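Local coordinates for protein magnesium transporter (Enterococcus faecalis, PDB 2OUX) that carries magnesium ions across the cell membrane as a homodimer, of which this is the soluble cytosolic part with its N domain and paired CBS domains, at the interface of chains A and B. Coordinates in Å, arbitrary orientation; residue numbers count along the deposited sequence, not the author numbering. Chains: chain A/B, Magnesium transporter.

The three contacts are patches of one two-fold symmetric interface between the CBS regions of the homodimer. Contact 1 and contact 2 adjoin: their C-alpha centres are about 9 Å apart, both use helix 220-230 and helix 250-262 (250-260 in chain B), and both include A:Ile254 and B:Ile254. Contact 1 is wholly apolar, whereas contact 2 carries the same helix pair on to Arg-Asp salt bridges. Contact 3, centred about 17 Å from contact 1 and 26 Å from contact 2, is mainly polar. Contacts 1 and 2 straddle the two-fold axis, while contact 3 recurs with the chains exchanged; such separated pairing should restrict rocking between subunits.

Contact 1: the interface of chains A and B. Residues chain A 227, 233, 250, 254; chain B 227, 233, 250, 254.
Helix 250-262 of chain A packs against helix 250-260 of chain B through their first turns, with the loop leucines A:Leu233 and B:Leu233 meeting beside them. The contact is purely apolar. A:Val250 and B:Val250 point at each other tip to tip, each with CG2 anti to the backbone N and CG1 in the crowded position between N and the carbonyl carbon; their CG2 methyls lie 3.8 Å apart. Each isoleucine one turn further along crosses obliquely to the opposite valine. The CD1 tip of B:Ile254 comes 3.5 Å from CG2 of A:Val250, and CD1 of A:Ile254 repeats this against CG2 of B:Val250 at 3.6 Å. The extended outer arms of both isoleucines (chi2 170° in A:Ile254) carry CD1 to the valines; the CG1 atoms of A:Ile254 and B:Ile254 pass at 3.9 Å. The leucines break the symmetry: CG is in the crowded position in A:Leu233 (chi1 57°) but anti to the carbonyl carbon in B:Leu233 (chi1 -62°), and CD2 of B:Leu233 touches CB of A:Leu233 at 3.9 Å. A:Ile227 and B:Ile227, on the helices 220-230, flank the group more distantly. The patch lies in the middle of the dimer, where the second CBS repeats of the two chains face each other.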
ATOM      1  N   ILE A 227      -8.476  -5.728   5.258  1.00 26.74           N
ATOM      2  CA  ILE A 227      -7.546  -5.110   4.323  1.00 25.58           C
ATOM      3  C   ILE A 227      -8.046  -5.301   2.904  1.00 25.74           C
ATOM      4  O   ILE A 227      -7.892  -4.435   2.042  1.00 24.07           O
ATOM      5  CB  ILE A 227      -6.124  -5.724   4.453  1.00 27.45           C
ATOM      6  CG1 ILE A 227      -5.467  -5.268   5.759  1.00 28.22           C
ATOM      7  CG2 ILE A 227      -5.260  -5.253   3.295  1.00 24.52           C
ATOM      8  CD1 ILE A 227      -6.414  -5.227   6.943  1.00 34.87           C
ATOM      9  N   LEU A 233      -3.586   0.017   2.939  1.00 25.17           N
ATOM     10  CA  LEU A 233      -2.203  -0.440   2.860  1.00 23.78           C
ATOM     11  C   LEU A 233      -1.725  -0.713   4.282  1.00 23.45           C
ATOM     12  O   LEU A 233      -0.629  -1.224   4.504  1.00 23.38           O
ATOM     13  CB  LEU A 233      -1.333   0.611   2.164  1.00 23.27           C
ATOM     14  CG  LEU A 233      -1.299   2.021   2.758  1.00 26.14           C
ATOM     15  CD1 LEU A 233      -0.261   2.086   3.884  1.00 21.83           C
ATOM     16  CD2 LEU A 233      -0.942   3.014   1.655  1.00 23.97           C
ATOM     17  N   VAL A 250      -0.210  -4.178   4.489  1.00 17.93           N
ATOM     18  CA  VAL A 250      -0.655  -5.035   3.402  1.00 21.02           C
ATOM     19  C   VAL A 250       0.378  -6.044   2.914  1.00 22.51           C
ATOM     20  O   VAL A 250       0.019  -7.129   2.466  1.00 24.92           O
ATOM     21  CB  VAL A 250      -1.154  -4.212   2.184  1.00 19.62           C
ATOM     22  CG1 VAL A 250       0.013  -3.504   1.485  1.00 21.36           C
ATOM     23  CG2 VAL A 250      -1.876  -5.118   1.219  1.00 19.70           C
ATOM     24  N   ILE A 254      -0.385 -10.132   2.762  1.00 23.58           N
ATOM     25  CA  ILE A 254      -0.285 -10.972   1.594  1.00 24.72           C
ATOM     26  C   ILE A 254       0.361 -12.302   1.981  1.00 26.21           C
ATOM     27  O   ILE A 254      -0.073 -13.359   1.518  1.00 24.80           O
ATOM     28  CB  ILE A 254       0.512 -10.283   0.467  1.00 25.44           C
ATOM     29  CG1 ILE A 254      -0.385  -9.228  -0.210  1.00 25.27           C
ATOM     30  CG2 ILE A 254       0.993 -11.328  -0.540  1.00 24.42           C
ATOM     31  CD1 ILE A 254       0.309  -8.306  -1.178  1.00 16.57           C
TER
ATOM     32  N   ILE B 227       5.178  -8.064  -6.828  1.00 22.48           N
ATOM     33  CA  ILE B 227       4.640  -7.194  -5.794  1.00 23.09           C
ATOM     34  C   ILE B 227       4.866  -7.821  -4.413  1.00 22.27           C
ATOM     35  O   ILE B 227       5.089  -7.122  -3.423  1.00 20.06           O
ATOM     36  CB  ILE B 227       3.118  -6.930  -6.018  1.00 24.59           C
ATOM     37  CG1 ILE B 227       2.910  -5.831  -7.069  1.00 27.15           C
ATOM     38  CG2 ILE B 227       2.470  -6.562  -4.689  1.00 21.23           C
ATOM     39  CD1 ILE B 227       3.361  -4.455  -6.596  1.00 30.93           C
ATOM     40  N   LEU B 233       3.420  -1.133  -3.281  1.00 22.76           N
ATOM     41  CA  LEU B 233       2.034  -0.715  -3.159  1.00 22.89           C
ATOM     42  C   LEU B 233       1.501  -0.730  -4.572  1.00 23.11           C
ATOM     43  O   LEU B 233       0.308  -0.879  -4.792  1.00 24.97           O
ATOM     44  CB  LEU B 233       1.923   0.708  -2.617  1.00 24.71           C
ATOM     45  CG  LEU B 233       2.464   1.010  -1.224  1.00 25.24           C
ATOM     46  CD1 LEU B 233       2.350   2.500  -0.937  1.00 21.38           C
ATOM     47  CD2 LEU B 233       1.698   0.193  -0.198  1.00 25.52           C
ATOM     48  N   VAL B 250      -1.535  -2.955  -5.392  1.00 22.97           N
ATOM     49  CA  VAL B 250      -1.584  -4.061  -4.446  1.00 22.88           C
ATOM     50  C   VAL B 250      -2.985  -4.546  -4.066  1.00 23.68           C
ATOM     51  O   VAL B 250      -3.205  -5.749  -3.918  1.00 24.87           O
ATOM     52  CB  VAL B 250      -0.763  -3.709  -3.164  1.00 22.63           C
ATOM     53  CG1 VAL B 250      -1.468  -2.618  -2.338  1.00 20.63           C
ATOM     54  CG2 VAL B 250      -0.508  -4.955  -2.357  1.00 18.75           C
ATOM     55  N   ILE B 254      -4.216  -8.515  -4.704  1.00 25.52           N
ATOM     56  CA  ILE B 254      -4.738  -9.403  -3.671  1.00 26.75           C
ATOM     57  C   ILE B 254      -5.939 -10.202  -4.195  1.00 26.37           C
ATOM     58  O   ILE B 254      -6.089 -11.379  -3.876  1.00 25.62           O
ATOM     59  CB  ILE B 254      -5.145  -8.619  -2.399  1.00 26.67           C
ATOM     60  CG1 ILE B 254      -3.886  -8.209  -1.629  1.00 29.17           C
ATOM     61  CG2 ILE B 254      -6.057  -9.476  -1.511  1.00 26.16           C
ATOM     62  CD1 ILE B 254      -4.129  -7.190  -0.527  1.00 25.11           C
TER

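Contact 2: the interface of chains A and B. Residues chain A 228, 254, 257-258, 261; chain B 228, 254, 257-258, 261.
Paired CBS domains meet here through the later turns of helix 250-262 of chain A and helix 250-260 of chain B, flanked by B:Arg228 and A:Arg228 respectively, from helix 220-230 of the partner. Arg228 is also a magnesium-binding residue. The packed centre is built mainly of isoleucines, with the A:Arg228 methylene chain. CG2 of B:Ile254, the branch anti to the backbone N, receives CD1 of A:Ile257 at 3.9 Å, the two side chains crossing at about a right angle, and also touches CD of A:Arg228 at 3.6 Å. A:Ile257 extends its outer arm, whereas B:Ile257 folds CD1 back (chi2 -64°); its CG2 lies at the edge of the B:Arg228 guanidinium.

Salt bridges border this centre on both sides, and the two arginines make them differently. B:Arg228, bent at chi3, presents its NE 2.7 Å from OD2 of A:Asp258, on the syn lone pair of the carboxylate. That oxygen lies 33° out of the guanidinium plane, and the bond is bent; a weak one joins NH2 to OD1. A:Arg228 bends at chi2 and chi3, and its NH1 lies 2.6 Å from OD1 of B:Asp258 in a salt bridge, although its N-H points elsewhere; OD2, 3.1 Å from the same NH1, can accept a hydrogen bond. The planes are 43° apart. Packing is looser where A:Ala261, in the last turn of helix 250-262, faces B:Ala261, just past helix 250-260, their CB methyls 4.2 Å apart.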
ATOM      1  N   ARG A 228      -8.646  -6.462   2.677  1.00 26.54           N
ATOM      2  CA  ARG A 228      -9.181  -6.842   1.380  1.00 28.03           C
ATOM      3  C   ARG A 228     -10.392  -5.975   1.056  1.00 27.12           C
ATOM      4  O   ARG A 228     -10.495  -5.419  -0.022  1.00 25.31           O
ATOM      5  CB  ARG A 228      -9.568  -8.325   1.427  1.00 31.16           C
ATOM      6  CG  ARG A 228      -9.764  -9.009   0.085  1.00 36.44           C
ATOM      7  CD  ARG A 228      -9.133 -10.408   0.108  1.00 39.38           C
ATOM      8  NE  ARG A 228      -9.363 -11.083   1.383  1.00 38.52           N
ATOM      9  CZ  ARG A 228      -8.834 -12.253   1.726  1.00 39.26           C
ATOM     10  NH1 ARG A 228      -8.032 -12.894   0.886  1.00 40.85           N
ATOM     11  NH2 ARG A 228      -9.111 -12.784   2.915  1.00 37.98           N
ATOM     12  N   ILE A 254      -0.385 -10.132   2.762  1.00 23.58           N
ATOM     13  CA  ILE A 254      -0.285 -10.972   1.594  1.00 24.72           C
ATOM     14  C   ILE A 254       0.361 -12.302   1.981  1.00 26.21           C
ATOM     15  O   ILE A 254      -0.073 -13.359   1.518  1.00 24.80           O
ATOM     16  CB  ILE A 254       0.512 -10.283   0.467  1.00 25.44           C
ATOM     17  CG1 ILE A 254      -0.385  -9.228  -0.210  1.00 25.27           C
ATOM     18  CG2 ILE A 254       0.993 -11.328  -0.540  1.00 24.42           C
ATOM     19  CD1 ILE A 254       0.309  -8.306  -1.178  1.00 16.57           C
ATOM     20  N   ILE A 257      -2.162 -14.304   3.747  1.00 30.37           N
ATOM     21  CA  ILE A 257      -3.089 -14.864   2.764  1.00 30.67           C
ATOM     22  C   ILE A 257      -2.443 -16.058   2.060  1.00 32.24           C
ATOM     23  O   ILE A 257      -3.105 -17.064   1.789  1.00 32.89           O
ATOM     24  CB  ILE A 257      -3.504 -13.816   1.693  1.00 29.88           C
ATOM     25  CG1 ILE A 257      -4.376 -12.728   2.326  1.00 31.74           C
ATOM     26  CG2 ILE A 257      -4.278 -14.494   0.560  1.00 28.71           C
ATOM     27  CD1 ILE A 257      -4.591 -11.522   1.443  1.00 32.40           C
ATOM     28  N   ASP A 258      -1.154 -15.945   1.754  1.00 32.66           N
ATOM     29  CA  ASP A 258      -0.452 -17.031   1.088  1.00 32.60           C
ATOM     30  C   ASP A 258      -0.454 -18.268   1.981  1.00 33.64           C
ATOM     31  O   ASP A 258      -0.612 -19.393   1.499  1.00 32.73           O
ATOM     32  CB  ASP A 258       0.994 -16.638   0.754  1.00 32.89           C
ATOM     33  CG  ASP A 258       1.100 -15.791  -0.508  1.00 34.99           C
ATOM     34  OD1 ASP A 258       0.267 -15.971  -1.416  1.00 36.08           O
ATOM     35  OD2 ASP A 258       2.027 -14.955  -0.603  1.00 35.78           O
ATOM     36  N   ALA A 261      -4.012 -20.040   2.293  1.00 43.42           N
ATOM     37  CA  ALA A 261      -4.318 -20.783   1.076  1.00 44.88           C
ATOM     38  C   ALA A 261      -3.597 -22.124   1.074  1.00 48.02           C
ATOM     39  O   ALA A 261      -4.230 -23.180   1.000  1.00 48.93           O
ATOM     40  CB  ALA A 261      -3.906 -19.977  -0.140  1.00 42.82           C
TER
ATOM     41  N   ARG B 228       4.799  -9.146  -4.369  1.00 21.03           N
ATOM     42  CA  ARG B 228       5.002  -9.920  -3.153  1.00 22.26           C
ATOM     43  C   ARG B 228       6.463  -9.800  -2.687  1.00 22.99           C
ATOM     44  O   ARG B 228       6.733  -9.526  -1.528  1.00 22.31           O
ATOM     45  CB  ARG B 228       4.621 -11.378  -3.460  1.00 26.61           C
ATOM     46  CG  ARG B 228       4.899 -12.396  -2.396  1.00 31.63           C
ATOM     47  CD  ARG B 228       4.469 -13.780  -2.886  1.00 35.19           C
ATOM     48  NE  ARG B 228       3.017 -13.972  -2.914  1.00 33.64           N
ATOM     49  CZ  ARG B 228       2.332 -14.392  -3.972  1.00 34.26           C
ATOM     50  NH1 ARG B 228       2.954 -14.663  -5.109  1.00 35.89           N
ATOM     51  NH2 ARG B 228       1.020 -14.559  -3.893  1.00 36.98           N
ATOM     52  N   ILE B 254      -4.216  -8.515  -4.704  1.00 25.52           N
ATOM     53  CA  ILE B 254      -4.738  -9.403  -3.671  1.00 26.75           C
ATOM     54  C   ILE B 254      -5.939 -10.202  -4.195  1.00 26.37           C
ATOM     55  O   ILE B 254      -6.089 -11.379  -3.876  1.00 25.62           O
ATOM     56  CB  ILE B 254      -5.145  -8.619  -2.399  1.00 26.67           C
ATOM     57  CG1 ILE B 254      -3.886  -8.209  -1.629  1.00 29.17           C
ATOM     58  CG2 ILE B 254      -6.057  -9.476  -1.511  1.00 26.16           C
ATOM     59  CD1 ILE B 254      -4.129  -7.190  -0.527  1.00 25.11           C
ATOM     60  N   ILE B 257      -4.566 -12.853  -6.378  1.00 31.16           N
ATOM     61  CA  ILE B 257      -4.019 -13.916  -5.560  1.00 32.07           C
ATOM     62  C   ILE B 257      -5.148 -14.791  -5.010  1.00 32.33           C
ATOM     63  O   ILE B 257      -5.044 -16.013  -5.003  1.00 33.32           O
ATOM     64  CB  ILE B 257      -3.156 -13.331  -4.407  1.00 33.26           C
ATOM     65  CG1 ILE B 257      -1.977 -12.536  -4.981  1.00 34.96           C
ATOM     66  CG2 ILE B 257      -2.611 -14.451  -3.540  1.00 32.83           C
ATOM     67  CD1 ILE B 257      -1.018 -13.385  -5.763  1.00 41.67           C
ATOM     68  N   ASP B 258      -6.230 -14.178  -4.547  1.00 35.16           N
ATOM     69  CA  ASP B 258      -7.353 -14.960  -4.038  1.00 33.77           C
ATOM     70  C   ASP B 258      -7.814 -15.875  -5.170  1.00 36.89           C
ATOM     71  O   ASP B 258      -8.010 -17.080  -4.980  1.00 37.65           O
ATOM     72  CB  ASP B 258      -8.519 -14.057  -3.625  1.00 32.30           C
ATOM     73  CG  ASP B 258      -8.313 -13.408  -2.280  1.00 29.23           C
ATOM     74  OD1 ASP B 258      -7.631 -14.008  -1.436  1.00 25.87           O
ATOM     75  OD2 ASP B 258      -8.856 -12.305  -2.055  1.00 29.61           O
ATOM     76  N   ALA B 261      -5.531 -18.847  -6.115  1.00 50.43           N
ATOM     77  CA  ALA B 261      -5.579 -19.897  -5.103  1.00 52.79           C
ATOM     78  C   ALA B 261      -6.596 -20.962  -5.490  1.00 53.93           C
ATOM     79  O   ALA B 261      -6.566 -21.490  -6.600  1.00 56.74           O
ATOM     80  CB  ALA B 261      -5.936 -19.301  -3.749  1.00 51.70           C
TER

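Contact 3: the interface of chains A and B. Residues chain A 163, 167, 170-174; chain B 190-192, 195-196.
This polar, arginine-centred interface between CBS domains of the homodimer joins chain A, through the segment running from helix 156-166 to strand 175-179, to the start of helix 191-195 in chain B, adding directional bonds to subunit pairing. B:Arg192 carries it. Its side chain is fully extended, with CG anti to the backbone N (chi1 -176°), and reaches across to the backbone carbonyls of a chain A loop. NH2 bonds to A:Ala170 O at 2.8 Å, in the guanidinium plane and on a carbonyl lone pair, and to A:Ala167 O at 2.9 Å, which lies 26° out of that plane. NH1 adds weak bonds to the carbonyls of A:Ala170 and A:Glu171. At the guanidinium edge, water 1 links NE (3.1 Å) to A:Ala167 O (2.6 Å), which probably helps to fix the rotation of the group. CG2 of A:Ile173 sits over one guanidinium face, toward the rim, while its CD1 lies beside CG of the arginine. A:Tyr174 crosses the arginine at about a right angle; its phenol OH accepts the backbone N-H of B:Arg192 at 3.1 Å, and this N lies at the edge of the ring, in its plane. A:Tyr174 N donates a nearly straight bond to A:Thr172 OG1 (3.2 Å, 166° at H).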
ATOM      1  N   LEU A 163       6.669  14.350  10.066  1.00 45.86           N
ATOM      2  CA  LEU A 163       6.912  13.520   8.902  1.00 46.13           C
ATOM      3  C   LEU A 163       8.264  13.773   8.259  1.00 46.29           C
ATOM      4  O   LEU A 163       9.043  12.845   8.059  1.00 47.16           O
ATOM      5  CB  LEU A 163       5.798  13.739   7.884  1.00 46.47           C
ATOM      6  CG  LEU A 163       4.411  13.445   8.452  1.00 48.22           C
ATOM      7  CD1 LEU A 163       3.341  13.939   7.497  1.00 49.90           C
ATOM      8  CD2 LEU A 163       4.271  11.953   8.702  1.00 48.33           C
ATOM      9  N   ALA A 167      10.137  11.166  11.176  1.00 46.47           N
ATOM     10  CA  ALA A 167       9.428   9.943  10.810  1.00 44.91           C
ATOM     11  C   ALA A 167      10.283   8.977   9.994  1.00 45.15           C
ATOM     12  O   ALA A 167       9.776   8.249   9.150  1.00 44.77           O
ATOM     13  CB  ALA A 167       8.173  10.298  10.038  1.00 45.72           C
ATOM     14  N   ALA A 170       9.527   5.218  11.137  1.00 34.46           N
ATOM     15  CA  ALA A 170       8.215   4.649  10.818  1.00 32.05           C
ATOM     16  C   ALA A 170       8.121   3.645   9.672  1.00 30.57           C
ATOM     17  O   ALA A 170       8.755   3.821   8.632  1.00 29.87           O
ATOM     18  CB  ALA A 170       7.234   5.774  10.577  1.00 29.71           C
ATOM     19  N   GLU A 171       7.323   2.592   9.875  1.00 30.60           N
ATOM     20  CA  GLU A 171       7.084   1.569   8.843  1.00 30.72           C
ATOM     21  C   GLU A 171       6.533   2.330   7.644  1.00 29.46           C
ATOM     22  O   GLU A 171       7.075   2.277   6.546  1.00 32.99           O
ATOM     23  CB  GLU A 171       5.998   0.576   9.286  1.00 34.05           C
ATOM     24  CG  GLU A 171       6.440  -0.832   9.679  1.00 37.64           C
ATOM     25  CD  GLU A 171       6.757  -1.733   8.505  1.00 34.06           C
ATOM     26  OE1 GLU A 171       5.943  -1.865   7.578  1.00 35.91           O
ATOM     27  OE2 GLU A 171       7.838  -2.332   8.518  1.00 41.32           O
ATOM     28  N   THR A 172       5.432   3.029   7.874  1.00 26.57           N
ATOM     29  CA  THR A 172       4.788   3.803   6.830  1.00 25.72           C
ATOM     30  C   THR A 172       4.273   5.110   7.416  1.00 26.25           C
ATOM     31  O   THR A 172       3.955   5.189   8.601  1.00 28.12           O
ATOM     32  CB  THR A 172       3.592   3.046   6.237  1.00 23.74           C
ATOM     33  OG1 THR A 172       3.087   3.762   5.108  1.00 22.76           O
ATOM     34  CG2 THR A 172       2.484   2.900   7.279  1.00 19.51           C
ATOM     35  N   ILE A 173       4.196   6.132   6.576  1.00 25.37           N
ATOM     36  CA  ILE A 173       3.704   7.428   6.993  1.00 23.08           C
ATOM     37  C   ILE A 173       2.520   7.767   6.110  1.00 20.80           C
ATOM     38  O   ILE A 173       1.985   8.861   6.189  1.00 20.22           O
ATOM     39  CB  ILE A 173       4.781   8.533   6.816  1.00 26.16           C
ATOM     40  CG1 ILE A 173       5.048   8.794   5.328  1.00 28.63           C
ATOM     41  CG2 ILE A 173       6.067   8.115   7.520  1.00 26.43           C
ATOM     42  CD1 ILE A 173       5.800  10.083   5.075  1.00 28.57           C
ATOM     43  N   TYR A 174       2.105   6.823   5.271  1.00 20.06           N
ATOM     44  CA  TYR A 174       1.000   7.083   4.360  1.00 21.00           C
ATOM     45  C   TYR A 174      -0.348   7.195   5.037  1.00 22.62           C
ATOM     46  O   TYR A 174      -1.337   7.580   4.425  1.00 23.38           O
ATOM     47  CB  TYR A 174       1.007   6.059   3.222  1.00 19.54           C
ATOM     48  CG  TYR A 174       2.253   6.247   2.363  1.00 18.42           C
ATOM     49  CD1 TYR A 174       2.800   7.519   2.188  1.00 16.46           C
ATOM     50  CD2 TYR A 174       2.903   5.167   1.774  1.00 15.70           C
ATOM     51  CE1 TYR A 174       3.977   7.714   1.456  1.00 18.59           C
ATOM     52  CE2 TYR A 174       4.082   5.348   1.035  1.00 20.40           C
ATOM     53  CZ  TYR A 174       4.613   6.631   0.884  1.00 19.96           C
ATOM     54  OH  TYR A 174       5.781   6.824   0.180  1.00 19.68           O
TER
ATOM     55  N   SER B 190       9.312   7.740  -4.243  1.00 26.95           N
ATOM     56  CA  SER B 190       8.122   7.637  -3.405  1.00 28.05           C
ATOM     57  C   SER B 190       7.811   8.991  -2.789  1.00 30.43           C
ATOM     58  O   SER B 190       8.721   9.799  -2.574  1.00 31.61           O
ATOM     59  CB  SER B 190       8.326   6.608  -2.288  1.00 24.77           C
ATOM     60  OG  SER B 190       9.315   7.031  -1.375  1.00 25.02           O
ATOM     61  N   LEU B 191       6.532   9.245  -2.516  1.00 28.68           N
ATOM     62  CA  LEU B 191       6.134  10.510  -1.909  1.00 29.64           C
ATOM     63  C   LEU B 191       6.908  10.668  -0.606  1.00 33.28           C
ATOM     64  O   LEU B 191       7.232  11.787  -0.189  1.00 33.14           O
ATOM     65  CB  LEU B 191       4.624  10.547  -1.630  1.00 27.51           C
ATOM     66  CG  LEU B 191       4.132  11.719  -0.761  1.00 28.32           C
ATOM     67  CD1 LEU B 191       4.568  13.064  -1.366  1.00 27.36           C
ATOM     68  CD2 LEU B 191       2.620  11.654  -0.616  1.00 25.77           C
ATOM     69  N   ARG B 192       7.218   9.540   0.025  1.00 33.31           N
ATOM     70  CA  ARG B 192       7.962   9.577   1.273  1.00 37.05           C
ATOM     71  C   ARG B 192       9.345  10.212   1.099  1.00 37.63           C
ATOM     72  O   ARG B 192       9.797  10.958   1.960  1.00 38.34           O
ATOM     73  CB  ARG B 192       8.107   8.175   1.846  1.00 35.96           C
ATOM     74  CG  ARG B 192       8.790   8.176   3.179  1.00 38.77           C
ATOM     75  CD  ARG B 192       8.719   6.832   3.839  1.00 40.30           C
ATOM     76  NE  ARG B 192       9.249   6.913   5.192  1.00 41.57           N
ATOM     77  CZ  ARG B 192       9.256   5.905   6.053  1.00 38.74           C
ATOM     78  NH1 ARG B 192       8.753   4.734   5.695  1.00 37.17           N
ATOM     79  NH2 ARG B 192       9.776   6.071   7.262  1.00 37.80           N
ATOM     80  N   ILE B 195       8.828  14.123   0.475  1.00 34.71           N
ATOM     81  CA  ILE B 195       8.553  14.829   1.718  1.00 35.94           C
ATOM     82  C   ILE B 195       9.766  15.152   2.599  1.00 35.97           C
ATOM     83  O   ILE B 195       9.782  16.192   3.259  1.00 37.85           O
ATOM     84  CB  ILE B 195       7.487  14.053   2.562  1.00 37.40           C
ATOM     85  CG1 ILE B 195       6.078  14.428   2.086  1.00 36.87           C
ATOM     86  CG2 ILE B 195       7.675  14.333   4.055  1.00 37.86           C
ATOM     87  CD1 ILE B 195       5.829  15.925   2.083  1.00 41.27           C
ATOM     88  N   VAL B 196      10.775  14.286   2.609  1.00 35.64           N
ATOM     89  CA  VAL B 196      11.944  14.514   3.458  1.00 36.50           C
ATOM     90  C   VAL B 196      13.123  15.198   2.767  1.00 38.65           C
ATOM     91  O   VAL B 196      14.199  15.339   3.350  1.00 39.32           O
ATOM     92  CB  VAL B 196      12.440  13.196   4.090  1.00 35.44           C
ATOM     93  CG1 VAL B 196      11.292  12.519   4.834  1.00 35.53           C
ATOM     94  CG2 VAL B 196      13.012  12.280   3.020  1.00 35.42           C
TER
HETATM   95  O   HOH W   1      10.147   9.339   6.848  1.00 40.84           O